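Long-range contacts in inosine-uridine preferring nucleoside hydrolase (Gardnerella vaginalis 315-A, PDB 6BA1), which belongs to the nucleoside hydrolase family and holds a calcium ion at the carboxyl-terminal end of its central parallel beta strands: residues 6-17 with 124-135; 257-268 with 293-304. All coordinates share one frame; numbering follows the deposited sequence.

Both contacts belong to one mixed beta sheet, and they follow one another along the chain. Contact 1 pairs two parallel strands, 6-11 and 125-129, in the buried interior and carries their ends to the calcium ion. Contact 2 pairs strands 261-265 and 295-300, the antiparallel margin of the sheet. Strands 152-156 and 191-194 lie between the two pairs, so the contact centres are about 18 Å apart and their nearest atoms about 8 Å, without touching. Helix 247-256 carries Asp248, which completes the set of protein residues on the calcium, and the chain then runs on into 257-268 of contact 2. A metal-binding core is thus continuous with an edge that meets the second subunit.

Contact 1 (6-17 with 124-135); sequences KLILDLDTGVDD and DLVYVPTGPMTN. With CA (calcium ion), chain S.
Lys6 to Asp10 and Leu125 to Pro129 pair as neighbouring parallel strands, and the backbone supplies the regular part of the contact. Val126 N donates to Lys6 O, Ile8 N to Val126 O, and Val128 N to Ile8 O (2.9 Å). The ladder weakens at Asp10 N, whose bond to Val128 O is long at 3.5 Å, and closes with Thr130 N on Asp10 O.

Apolar contacts form on both faces. Leu7 CD1 reaches Val128 CG2 at 3.6 Å, while Leu9 lies alongside Val128. On the other face, with Leu125 and Tyr127, Ile8 touches Leu125 through CD1 and meets the edge of the Tyr127 ring with CG2.

The polar cluster centres on Asp10. With CG opposite the backbone N (chi1 -171°), its carboxylate passes the hydroxyl edge of the Tyr127 ring, the two planes 72° apart, on its way to Asn135. Tyr127 OH donates to Asp10 OD1 at 2.6 Å from above the carboxylate plane, whereas Asn135 ND2 approaches the same oxygen from the syn side (3.0 Å). Two donors from different directions therefore hold OD1. Asn135 is itself fixed, its ND2 also bonding Gly37 O and its OD1 receiving Leu69 N.

Metal coordination joins the strand ends. The calcium ion takes Asp12 OD1 (2.6 Å), Asp17 OD1 (2.5 Å) and the backbone Thr130 O (2.6 Å), with Asp248 from helix 247-256 as a further ligand. Asn41 N bonds the other oxygen of Asp12. The aspartate-rich sequence running from the end of the first strand into helix 15-25 is a hallmark of nucleoside hydrolases.

Helix 15-25 packs on Leu7, Leu9 and Leu11, and helix 110-121 covers Ile8, Leu125 and Tyr127 on the opposite face; strand 31-37 hydrogen-bonds to the other edge of strand 6-11.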
loop_
_atom_site.group_PDB
_atom_site.type_symbol
_atom_site.label_atom_id
_atom_site.label_comp_id
_atom_site.label_asym_id
_atom_site.label_seq_id
_atom_site.Cartn_x
_atom_site.Cartn_y
_atom_site.Cartn_z
ATOM N N LYS A 6 -12.308 -27.741 5.642
ATOM C CA LYS A 6 -12.919 -28.024 4.334
ATOM C C LYS A 6 -12.877 -26.841 3.370
ATOM O O LYS A 6 -13.179 -25.715 3.745
ATOM C CB LYS A 6 -14.360 -28.472 4.535
ATOM C CG LYS A 6 -14.508 -29.578 5.563
ATOM C CD LYS A 6 -15.773 -30.381 5.352
ATOM C CE LYS A 6 -15.883 -31.522 6.346
ATOM N NZ LYS A 6 -14.813 -32.543 6.138
ATOM N N LEU A 7 -12.556 -27.131 2.111
ATOM C CA LEU A 7 -12.123 -26.134 1.125
ATOM C C LEU A 7 -13.079 -26.022 -0.064
ATOM O O LEU A 7 -13.545 -27.033 -0.577
ATOM C CB LEU A 7 -10.727 -26.523 0.624
ATOM C CG LEU A 7 -10.076 -25.767 -0.537
ATOM C CD1 LEU A 7 -10.055 -24.274 -0.274
ATOM C CD2 LEU A 7 -8.661 -26.279 -0.762
ATOM N N ILE A 8 -13.360 -24.792 -0.491
ATOM C CA ILE A 8 -14.029 -24.515 -1.765
ATOM C C ILE A 8 -13.132 -23.588 -2.574
ATOM O O ILE A 8 -12.748 -22.542 -2.082
ATOM C CB ILE A 8 -15.399 -23.823 -1.575
ATOM C CG1 ILE A 8 -16.367 -24.749 -0.829
ATOM C CG2 ILE A 8 -15.993 -23.404 -2.925
ATOM C CD1 ILE A 8 -17.672 -24.091 -0.428
ATOM N N LEU A 9 -12.806 -23.969 -3.806
ATOM C CA LEU A 9 -12.149 -23.077 -4.757
ATOM C C LEU A 9 -13.202 -22.415 -5.648
ATOM O O LEU A 9 -14.235 -23.010 -5.929
ATOM C CB LEU A 9 -11.133 -23.843 -5.604
ATOM C CG LEU A 9 -10.110 -24.697 -4.847
ATOM C CD1 LEU A 9 -9.125 -25.336 -5.799
ATOM C CD2 LEU A 9 -9.367 -23.899 -3.798
ATOM N N ASP A 10 -12.944 -21.170 -6.058
ATOM C CA ASP A 10 -13.823 -20.413 -6.959
ATOM C C ASP A 10 -12.935 -19.990 -8.124
ATOM O O ASP A 10 -12.155 -19.039 -8.000
ATOM C CB ASP A 10 -14.423 -19.210 -6.223
ATOM C CG ASP A 10 -15.513 -18.492 -7.011
ATOM O OD1 ASP A 10 -16.672 -18.554 -6.564
ATOM O OD2 ASP A 10 -15.215 -17.820 -8.023
ATOM N N LEU A 11 -13.046 -20.696 -9.255
ATOM C CA LEU A 11 -12.001 -20.695 -10.286
ATOM C C LEU A 11 -12.460 -20.316 -11.698
ATOM O O LEU A 11 -13.503 -20.783 -12.175
ATOM C CB LEU A 11 -11.349 -22.074 -10.351
ATOM C CG LEU A 11 -10.820 -22.655 -9.040
ATOM C CD1 LEU A 11 -10.293 -24.060 -9.272
ATOM C CD2 LEU A 11 -9.742 -21.759 -8.443
ATOM N N ASP A 12 -11.649 -19.480 -12.349
ATOM C CA ASP A 12 -11.753 -19.194 -13.783
ATOM C C ASP A 12 -10.719 -20.054 -14.510
ATOM O O ASP A 12 -9.727 -19.560 -15.022
ATOM C CB ASP A 12 -11.608 -17.678 -14.090
ATOM C CG ASP A 12 -10.260 -17.051 -13.627
ATOM O OD1 ASP A 12 -9.558 -17.573 -12.731
ATOM O OD2 ASP A 12 -9.910 -15.982 -14.169
ATOM N N THR A 13 -10.991 -21.355 -14.560
ATOM C CA THR A 13 -9.976 -22.369 -14.864
ATOM C C THR A 13 -9.583 -22.435 -16.357
ATOM O O THR A 13 -10.376 -22.922 -17.148
ATOM C CB THR A 13 -10.471 -23.760 -14.406
ATOM O OG1 THR A 13 -11.275 -23.632 -13.225
ATOM C CG2 THR A 13 -9.291 -24.673 -14.130
ATOM N N GLY A 14 -8.404 -21.965 -16.788
ATOM C CA GLY A 14 -7.373 -21.274 -15.988
ATOM C C GLY A 14 -6.153 -22.133 -15.718
ATOM O O GLY A 14 -6.276 -23.208 -15.138
ATOM N N VAL A 15 -4.975 -21.652 -16.109
ATOM C CA VAL A 15 -3.726 -22.419 -15.997
ATOM C C VAL A 15 -3.230 -22.454 -14.559
ATOM O O VAL A 15 -3.055 -23.532 -13.986
ATOM C CB VAL A 15 -2.602 -21.895 -16.913
ATOM C CG1 VAL A 15 -1.326 -22.715 -16.737
ATOM C CG2 VAL A 15 -3.047 -21.916 -18.373
ATOM N N ASP A 16 -2.991 -21.275 -13.992
ATOM C CA ASP A 16 -2.648 -21.173 -12.564
ATOM C C ASP A 16 -3.788 -21.693 -11.679
ATOM O O ASP A 16 -3.541 -22.232 -10.600
ATOM C CB ASP A 16 -2.176 -19.748 -12.130
ATOM C CG ASP A 16 -2.947 -18.611 -12.789
ATOM O OD1 ASP A 16 -4.200 -18.603 -12.766
ATOM O OD2 ASP A 16 -2.288 -17.702 -13.340
ATOM N N ASP A 17 -5.022 -21.567 -12.160
ATOM C CA ASP A 17 -6.183 -22.097 -11.450
ATOM C C ASP A 17 -6.141 -23.624 -11.275
ATOM O O ASP A 17 -6.535 -24.116 -10.217
ATOM C CB ASP A 17 -7.481 -21.651 -12.128
ATOM C CG ASP A 17 -7.709 -20.140 -12.015
ATOM O OD1 ASP A 17 -7.099 -19.356 -12.775
ATOM O OD2 ASP A 17 -8.500 -19.722 -11.145
ATOM N N ASP A 124 -15.215 -24.373 10.045
ATOM C CA ASP A 124 -14.305 -25.312 9.380
ATOM C C ASP A 124 -14.183 -25.034 7.876
ATOM O O ASP A 124 -13.276 -25.572 7.234
ATOM C CB ASP A 124 -14.753 -26.766 9.609
ATOM C CG ASP A 124 -14.742 -27.171 11.082
ATOM O OD1 ASP A 124 -14.010 -26.544 11.882
ATOM O OD2 ASP A 124 -15.469 -28.132 11.438
ATOM N N LEU A 125 -15.080 -24.210 7.318
ATOM C CA LEU A 125 -15.064 -23.888 5.882
ATOM C C LEU A 125 -14.041 -22.811 5.525
ATOM O O LEU A 125 -13.924 -21.804 6.218
ATOM C CB LEU A 125 -16.449 -23.440 5.394
ATOM C CG LEU A 125 -16.583 -23.130 3.893
ATOM C CD1 LEU A 125 -16.419 -24.379 3.054
ATOM C CD2 LEU A 125 -17.914 -22.458 3.609
ATOM N N VAL A 126 -13.342 -23.031 4.413
ATOM C CA VAL A 126 -12.353 -22.105 3.881
ATOM C C VAL A 126 -12.633 -21.898 2.392
ATOM O O VAL A 126 -12.545 -22.842 1.621
ATOM C CB VAL A 126 -10.917 -22.651 4.073
ATOM C CG1 VAL A 126 -9.881 -21.646 3.554
ATOM C CG2 VAL A 126 -10.665 -23.005 5.536
ATOM N N TYR A 127 -12.980 -20.675 1.998
ATOM C CA TYR A 127 -13.318 -20.348 0.606
ATOM C C TYR A 127 -12.157 -19.588 -0.028
ATOM O O TYR A 127 -11.771 -18.558 0.475
ATOM C CB TYR A 127 -14.619 -19.536 0.591
ATOM C CG TYR A 127 -15.043 -18.976 -0.751
ATOM C CD1 TYR A 127 -15.724 -19.746 -1.686
ATOM C CD2 TYR A 127 -14.806 -17.645 -1.060
ATOM C CE1 TYR A 127 -16.133 -19.212 -2.908
ATOM C CE2 TYR A 127 -15.206 -17.097 -2.266
ATOM C CZ TYR A 127 -15.867 -17.875 -3.189
ATOM O OH TYR A 127 -16.251 -17.279 -4.372
ATOM N N VAL A 128 -11.614 -20.102 -1.126
ATOM C CA VAL A 128 -10.367 -19.601 -1.721
ATOM C C VAL A 128 -10.602 -19.245 -3.189
ATOM O O VAL A 128 -10.347 -20.053 -4.072
ATOM C CB VAL A 128 -9.243 -20.649 -1.579
ATOM C CG1 VAL A 128 -7.970 -20.232 -2.316
ATOM C CG2 VAL A 128 -8.962 -20.900 -0.105
ATOM N N PRO A 129 -11.102 -18.029 -3.453
ATOM C CA PRO A 129 -11.422 -17.581 -4.807
ATOM C C PRO A 129 -10.243 -16.986 -5.540
ATOM O O PRO A 129 -9.717 -15.981 -5.106
ATOM C CB PRO A 129 -12.482 -16.508 -4.562
ATOM C CG PRO A 129 -12.104 -15.943 -3.247
ATOM C CD PRO A 129 -11.523 -17.048 -2.442
ATOM N N THR A 130 -9.843 -17.595 -6.647
ATOM C CA THR A 130 -8.757 -17.063 -7.477
ATOM C C THR A 130 -9.255 -16.694 -8.881
ATOM O O THR A 130 -8.513 -16.761 -9.876
ATOM C CB THR A 130 -7.568 -18.032 -7.544
ATOM O OG1 THR A 130 -7.824 -19.046 -8.518
ATOM C CG2 THR A 130 -7.313 -18.680 -6.189
ATOM N N GLY A 131 -10.537 -16.337 -8.940
ATOM C CA GLY A 131 -11.097 -15.632 -10.074
ATOM C C GLY A 131 -11.749 -14.381 -9.512
ATOM O O GLY A 131 -11.543 -14.044 -8.349
ATOM N N PRO A 132 -12.536 -13.683 -10.339
ATOM C CA PRO A 132 -13.373 -12.593 -9.876
ATOM C C PRO A 132 -14.212 -12.927 -8.650
ATOM O O PRO A 132 -14.610 -14.083 -8.434
ATOM C CB PRO A 132 -14.272 -12.330 -11.072
ATOM C CG PRO A 132 -13.383 -12.619 -12.238
ATOM C CD PRO A 132 -12.469 -13.735 -11.811
ATOM N N MET A 133 -14.483 -11.900 -7.854
ATOM C CA MET A 133 -15.212 -12.038 -6.601
ATOM C C MET A 133 -16.726 -12.083 -6.817
ATOM O O MET A 133 -17.476 -12.347 -5.863
ATOM C CB MET A 133 -14.853 -10.893 -5.646
ATOM C CG MET A 133 -13.360 -10.576 -5.538
ATOM S SD MET A 133 -12.244 -12.006 -5.597
ATOM C CE MET A 133 -12.670 -12.783 -4.069
ATOM N N THR A 134 -17.163 -11.817 -8.057
ATOM C CA THR A 134 -18.573 -11.844 -8.490
ATOM C C THR A 134 -19.478 -12.824 -7.754
ATOM O O THR A 134 -20.592 -12.465 -7.353
ATOM C CB THR A 134 -18.669 -12.167 -10.002
ATOM O OG1 THR A 134 -17.692 -11.401 -10.727
ATOM C CG2 THR A 134 -20.066 -11.858 -10.547
ATOM N N ASN A 135 -18.996 -14.053 -7.589
ATOM C CA ASN A 135 -19.779 -15.112 -6.948
ATOM C C ASN A 135 -20.034 -14.840 -5.467
ATOM O O ASN A 135 -21.193 -14.752 -5.052
ATOM C CB ASN A 135 -19.129 -16.486 -7.158
ATOM C CG ASN A 135 -19.207 -16.966 -8.604
ATOM O OD1 ASN A 135 -20.062 -16.546 -9.384
ATOM N ND2 ASN A 135 -18.313 -17.868 -8.956
HETATM CA CA CA S . -7.171 -16.919 -12.090
#

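Contact 2 (257-268 with 293-304); sequences DPTLVTTLPINM and TMQVAVGVDVPR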
loop_
_atom_site.group_PDB
_atom_site.type_symbol
_atom_site.label_atom_id
_atom_site.label_comp_id
_atom_site.label_asym_id
_atom_site.label_seq_id
_atom_site.Cartn_x
_atom_site.Cartn_y
_atom_site.Cartn_z
ATOM N N ASP A 257 -1.636 -23.121 5.175
ATOM C CA ASP A 257 -0.562 -22.711 6.072
ATOM C C ASP A 257 -0.367 -21.191 6.014
ATOM O O ASP A 257 0.416 -20.702 5.196
ATOM C CB ASP A 257 0.733 -23.446 5.692
ATOM C CG ASP A 257 1.910 -23.064 6.570
ATOM O OD1 ASP A 257 1.699 -22.692 7.742
ATOM O OD2 ASP A 257 3.050 -23.140 6.080
ATOM N N PRO A 258 -1.056 -20.436 6.899
ATOM C CA PRO A 258 -0.924 -18.972 6.858
ATOM C C PRO A 258 0.465 -18.406 7.221
ATOM O O PRO A 258 0.708 -17.226 6.988
ATOM C CB PRO A 258 -2.002 -18.490 7.840
ATOM C CG PRO A 258 -2.235 -19.635 8.753
ATOM C CD PRO A 258 -2.002 -20.870 7.943
ATOM N N THR A 259 1.362 -19.235 7.756
ATOM C CA THR A 259 2.735 -18.811 8.051
ATOM C C THR A 259 3.637 -18.679 6.811
ATOM O O THR A 259 4.758 -18.197 6.931
ATOM C CB THR A 259 3.437 -19.759 9.049
ATOM O OG1 THR A 259 3.716 -21.011 8.419
ATOM C CG2 THR A 259 2.587 -19.981 10.305
ATOM N N LEU A 260 3.174 -19.113 5.639
ATOM C CA LEU A 260 3.915 -18.877 4.385
ATOM C C LEU A 260 4.002 -17.403 3.994
ATOM O O LEU A 260 4.857 -17.029 3.195
ATOM C CB LEU A 260 3.289 -19.666 3.217
ATOM C CG LEU A 260 3.642 -21.152 3.102
ATOM C CD1 LEU A 260 2.688 -21.865 2.175
ATOM C CD2 LEU A 260 5.075 -21.342 2.634
ATOM N N VAL A 261 3.129 -16.576 4.558
ATOM C CA VAL A 261 2.993 -15.176 4.187
ATOM C C VAL A 261 3.085 -14.285 5.437
ATOM O O VAL A 261 2.759 -14.721 6.542
ATOM C CB VAL A 261 1.663 -15.024 3.403
ATOM C CG1 VAL A 261 0.930 -13.728 3.680
ATOM C CG2 VAL A 261 1.922 -15.185 1.914
ATOM N N THR A 262 3.546 -13.047 5.245
ATOM C CA THR A 262 3.529 -12.003 6.276
ATOM C C THR A 262 2.495 -10.955 5.868
ATOM O O THR A 262 2.642 -10.308 4.830
ATOM C CB THR A 262 4.905 -11.332 6.435
ATOM O OG1 THR A 262 5.930 -12.330 6.434
ATOM C CG2 THR A 262 4.975 -10.548 7.732
ATOM N N THR A 263 1.447 -10.807 6.677
ATOM C CA THR A 263 0.326 -9.941 6.337
ATOM C C THR A 263 0.376 -8.623 7.081
ATOM O O THR A 263 1.029 -8.502 8.110
ATOM C CB THR A 263 -1.044 -10.591 6.639
ATOM O OG1 THR A 263 -1.210 -10.764 8.049
ATOM C CG2 THR A 263 -1.177 -11.927 5.964
ATOM N N LEU A 264 -0.365 -7.657 6.551
ATOM C CA LEU A 264 -0.507 -6.335 7.131
ATOM C C LEU A 264 -1.974 -6.157 7.514
ATOM O O LEU A 264 -2.813 -6.030 6.628
ATOM C CB LEU A 264 -0.075 -5.289 6.092
ATOM C CG LEU A 264 -0.505 -3.822 6.250
ATOM C CD1 LEU A 264 -0.104 -3.246 7.600
ATOM C CD2 LEU A 264 0.094 -2.997 5.129
ATOM N N PRO A 265 -2.298 -6.182 8.820
ATOM C CA PRO A 265 -3.683 -5.931 9.239
ATOM C C PRO A 265 -4.176 -4.574 8.754
ATOM O O PRO A 265 -3.547 -3.563 9.045
ATOM C CB PRO A 265 -3.606 -5.969 10.769
ATOM C CG PRO A 265 -2.465 -6.882 11.047
ATOM C CD PRO A 265 -1.465 -6.632 9.948
ATOM N N ILE A 266 -5.271 -4.557 8.001
ATOM C CA ILE A 266 -5.725 -3.336 7.336
ATOM C C ILE A 266 -7.172 -3.437 6.853
ATOM O O ILE A 266 -7.509 -4.335 6.094
ATOM C CB ILE A 266 -4.797 -2.982 6.143
ATOM C CG1 ILE A 266 -5.227 -1.669 5.470
ATOM C CG2 ILE A 266 -4.737 -4.114 5.115
ATOM C CD1 ILE A 266 -4.247 -1.200 4.413
ATOM N N ASN A 267 -8.017 -2.510 7.293
ATOM C CA ASN A 267 -9.368 -2.386 6.754
ATOM C C ASN A 267 -9.280 -1.838 5.328
ATOM O O ASN A 267 -8.718 -0.768 5.108
ATOM C CB ASN A 267 -10.232 -1.481 7.640
ATOM C CG ASN A 267 -10.598 -2.132 8.962
ATOM O OD1 ASN A 267 -11.419 -3.045 9.010
ATOM N ND2 ASN A 267 -10.005 -1.659 10.047
ATOM N N MET A 268 -9.843 -2.584 4.376
ATOM C CA MET A 268 -9.651 -2.353 2.942
ATOM C C MET A 268 -10.933 -1.978 2.207
ATOM O O MET A 268 -12.036 -2.086 2.738
ATOM C CB MET A 268 -9.092 -3.614 2.294
ATOM C CG MET A 268 -7.660 -3.945 2.664
ATOM S SD MET A 268 -6.459 -2.982 1.757
ATOM C CE MET A 268 -6.813 -3.443 0.068
ATOM N N THR A 293 -10.510 -5.913 9.636
ATOM C CA THR A 293 -11.384 -6.949 9.061
ATOM C C THR A 293 -10.626 -7.951 8.187
ATOM O O THR A 293 -10.902 -9.147 8.254
ATOM C CB THR A 293 -12.533 -6.338 8.225
ATOM O OG1 THR A 293 -12.005 -5.491 7.186
ATOM C CG2 THR A 293 -13.487 -5.535 9.122
ATOM N N MET A 294 -9.692 -7.471 7.368
ATOM C CA MET A 294 -8.888 -8.330 6.501
ATOM C C MET A 294 -7.401 -7.996 6.547
ATOM O O MET A 294 -7.015 -7.008 7.144
ATOM C CB MET A 294 -9.435 -8.310 5.065
ATOM C CG MET A 294 -9.539 -6.977 4.387
ATOM S SD MET A 294 -10.370 -7.149 2.785
ATOM C CE MET A 294 -9.044 -7.812 1.771
ATOM N N GLN A 295 -6.588 -8.853 5.936
ATOM C CA GLN A 295 -5.128 -8.769 6.008
ATOM C C GLN A 295 -4.534 -8.934 4.618
ATOM O O GLN A 295 -4.878 -9.875 3.926
ATOM C CB GLN A 295 -4.573 -9.858 6.932
ATOM C CG GLN A 295 -5.441 -10.150 8.149
ATOM C CD GLN A 295 -4.736 -11.004 9.185
ATOM O OE1 GLN A 295 -3.929 -11.877 8.840
ATOM N NE2 GLN A 295 -5.033 -10.753 10.466
ATOM N N VAL A 296 -3.661 -8.014 4.207
ATOM C CA VAL A 296 -3.035 -8.080 2.885
ATOM C C VAL A 296 -1.620 -8.619 3.011
ATOM O O VAL A 296 -0.870 -8.213 3.886
ATOM C CB VAL A 296 -3.001 -6.716 2.173
ATOM C CG1 VAL A 296 -2.400 -6.861 0.778
ATOM C CG2 VAL A 296 -4.406 -6.122 2.096
ATOM N N ALA A 297 -1.274 -9.529 2.113
ATOM C CA ALA A 297 0.012 -10.186 2.128
ATOM C C ALA A 297 1.022 -9.254 1.517
ATOM O O ALA A 297 0.784 -8.717 0.435
ATOM C CB ALA A 297 -0.051 -11.475 1.326
ATOM N N VAL A 298 2.135 -9.060 2.219
ATOM C CA VAL A 298 3.231 -8.200 1.752
ATOM C C VAL A 298 4.576 -8.925 1.633
ATOM O O VAL A 298 5.364 -8.615 0.730
ATOM C CB VAL A 298 3.405 -6.969 2.659
ATOM C CG1 VAL A 298 4.252 -5.922 1.950
ATOM C CG2 VAL A 298 2.048 -6.385 3.056
ATOM N N GLY A 299 4.851 -9.855 2.548
ATOM C CA GLY A 299 6.032 -10.725 2.482
ATOM C C GLY A 299 5.645 -12.177 2.302
ATOM O O GLY A 299 4.517 -12.558 2.610
ATOM N N VAL A 300 6.586 -12.986 1.825
ATOM C CA VAL A 300 6.332 -14.398 1.525
ATOM C C VAL A 300 7.624 -15.228 1.549
ATOM O O VAL A 300 8.684 -14.755 1.138
ATOM C CB VAL A 300 5.601 -14.550 0.163
ATOM C CG1 VAL A 300 6.353 -13.845 -0.966
ATOM C CG2 VAL A 300 5.363 -16.017 -0.187
ATOM N N ASP A 301 7.519 -16.456 2.048
ATOM C CA ASP A 301 8.635 -17.404 2.116
ATOM C C ASP A 301 8.692 -18.172 0.788
ATOM O O ASP A 301 8.189 -19.288 0.688
ATOM C CB ASP A 301 8.424 -18.341 3.323
ATOM C CG ASP A 301 9.637 -19.183 3.661
ATOM O OD1 ASP A 301 10.526 -19.377 2.795
ATOM O OD2 ASP A 301 9.693 -19.663 4.814
ATOM N N VAL A 302 9.316 -17.569 -0.223
ATOM C CA VAL A 302 9.257 -18.086 -1.609
ATOM C C VAL A 302 9.883 -19.475 -1.783
ATOM O O VAL A 302 9.289 -20.331 -2.439
ATOM C CB VAL A 302 9.870 -17.091 -2.637
ATOM C CG1 VAL A 302 9.913 -17.690 -4.047
ATOM C CG2 VAL A 302 9.093 -15.783 -2.641
ATOM N N PRO A 303 11.086 -19.707 -1.213
ATOM C CA PRO A 303 11.715 -21.028 -1.368
ATOM C C PRO A 303 10.983 -22.171 -0.656
ATOM O O PRO A 303 11.013 -23.306 -1.140
ATOM C CB PRO A 303 13.108 -20.831 -0.766
ATOM C CG PRO A 303 13.322 -19.361 -0.764
ATOM C CD PRO A 303 11.974 -18.791 -0.474
ATOM N N ARG A 304 10.353 -21.874 0.482
ATOM C CA ARG A 304 9.549 -22.863 1.209
ATOM C C ARG A 304 8.235 -23.139 0.491
ATOM O O ARG A 304 7.812 -24.286 0.404
ATOM C CB ARG A 304 9.270 -22.406 2.643
ATOM C CG ARG A 304 8.851 -23.540 3.566
ATOM C CD ARG A 304 8.566 -23.037 4.965
ATOM N NE ARG A 304 7.197 -22.550 5.134
ATOM C CZ ARG A 304 6.761 -21.879 6.202
ATOM N NH1 ARG A 304 7.574 -21.591 7.216
ATOM N NH2 ARG A 304 5.499 -21.474 6.265
#
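Arg304 reaches back from the start of helix 302-319 to Asp257 and Thr259. Its NH2 donates to Thr259 OG1 at 2.8 Å and forms a salt bridge with Asp257 OD2 at 3.0 Å, the carboxylate and guanidinium planes being only 21° apart. Leu260 CD2 packs against Arg304 NE. The bend at chi3 (86°) turns the guanidinium toward these partners.

Along the strands, Thr262 O accepts from both Val298 N and Gly299 N, a classic beta bulge that shifts the register by one residue. Thr263 OG1 donates to Gln295 OE1 from above its carbonyl plane (3.0 Å). Beyond the strand, Asn267 OD1 receives Thr293 N and Thr293 OG1 from the same face of its amide. Apolar groups fill in between: Val261 CG1 meets Ala297 CB, and Val296 CG2 touches both Ile266 CG2 (3.6 Å) and Met268 SD (3.8 Å).

A second shell sets these groups. Thr259 OG1 gives its proton to Asp257 OD1 (2.7 Å), which would leave the hydroxyl oxygen to accept from Arg304. Asp301 occupies the N-cap of helix 302-319, its OD1 weakly accepting Arg304 N. Asn267 ND2 bonds Val291 O, fixing the amide. Strand 191-194 flanks strand 295-300, and Leu264 and Val298 pack on Val298 and Leu264 of the second subunit, respectively.

Side-chain polar bonds thus cluster at the two ends of the antiparallel pair, with Thr263-Gln295 the one in the middle, where Leu264 and Val298 give an apolar surface to the subunit interface; the opposite charges around Arg304 probably favour the junction of strand and helix electrostatically.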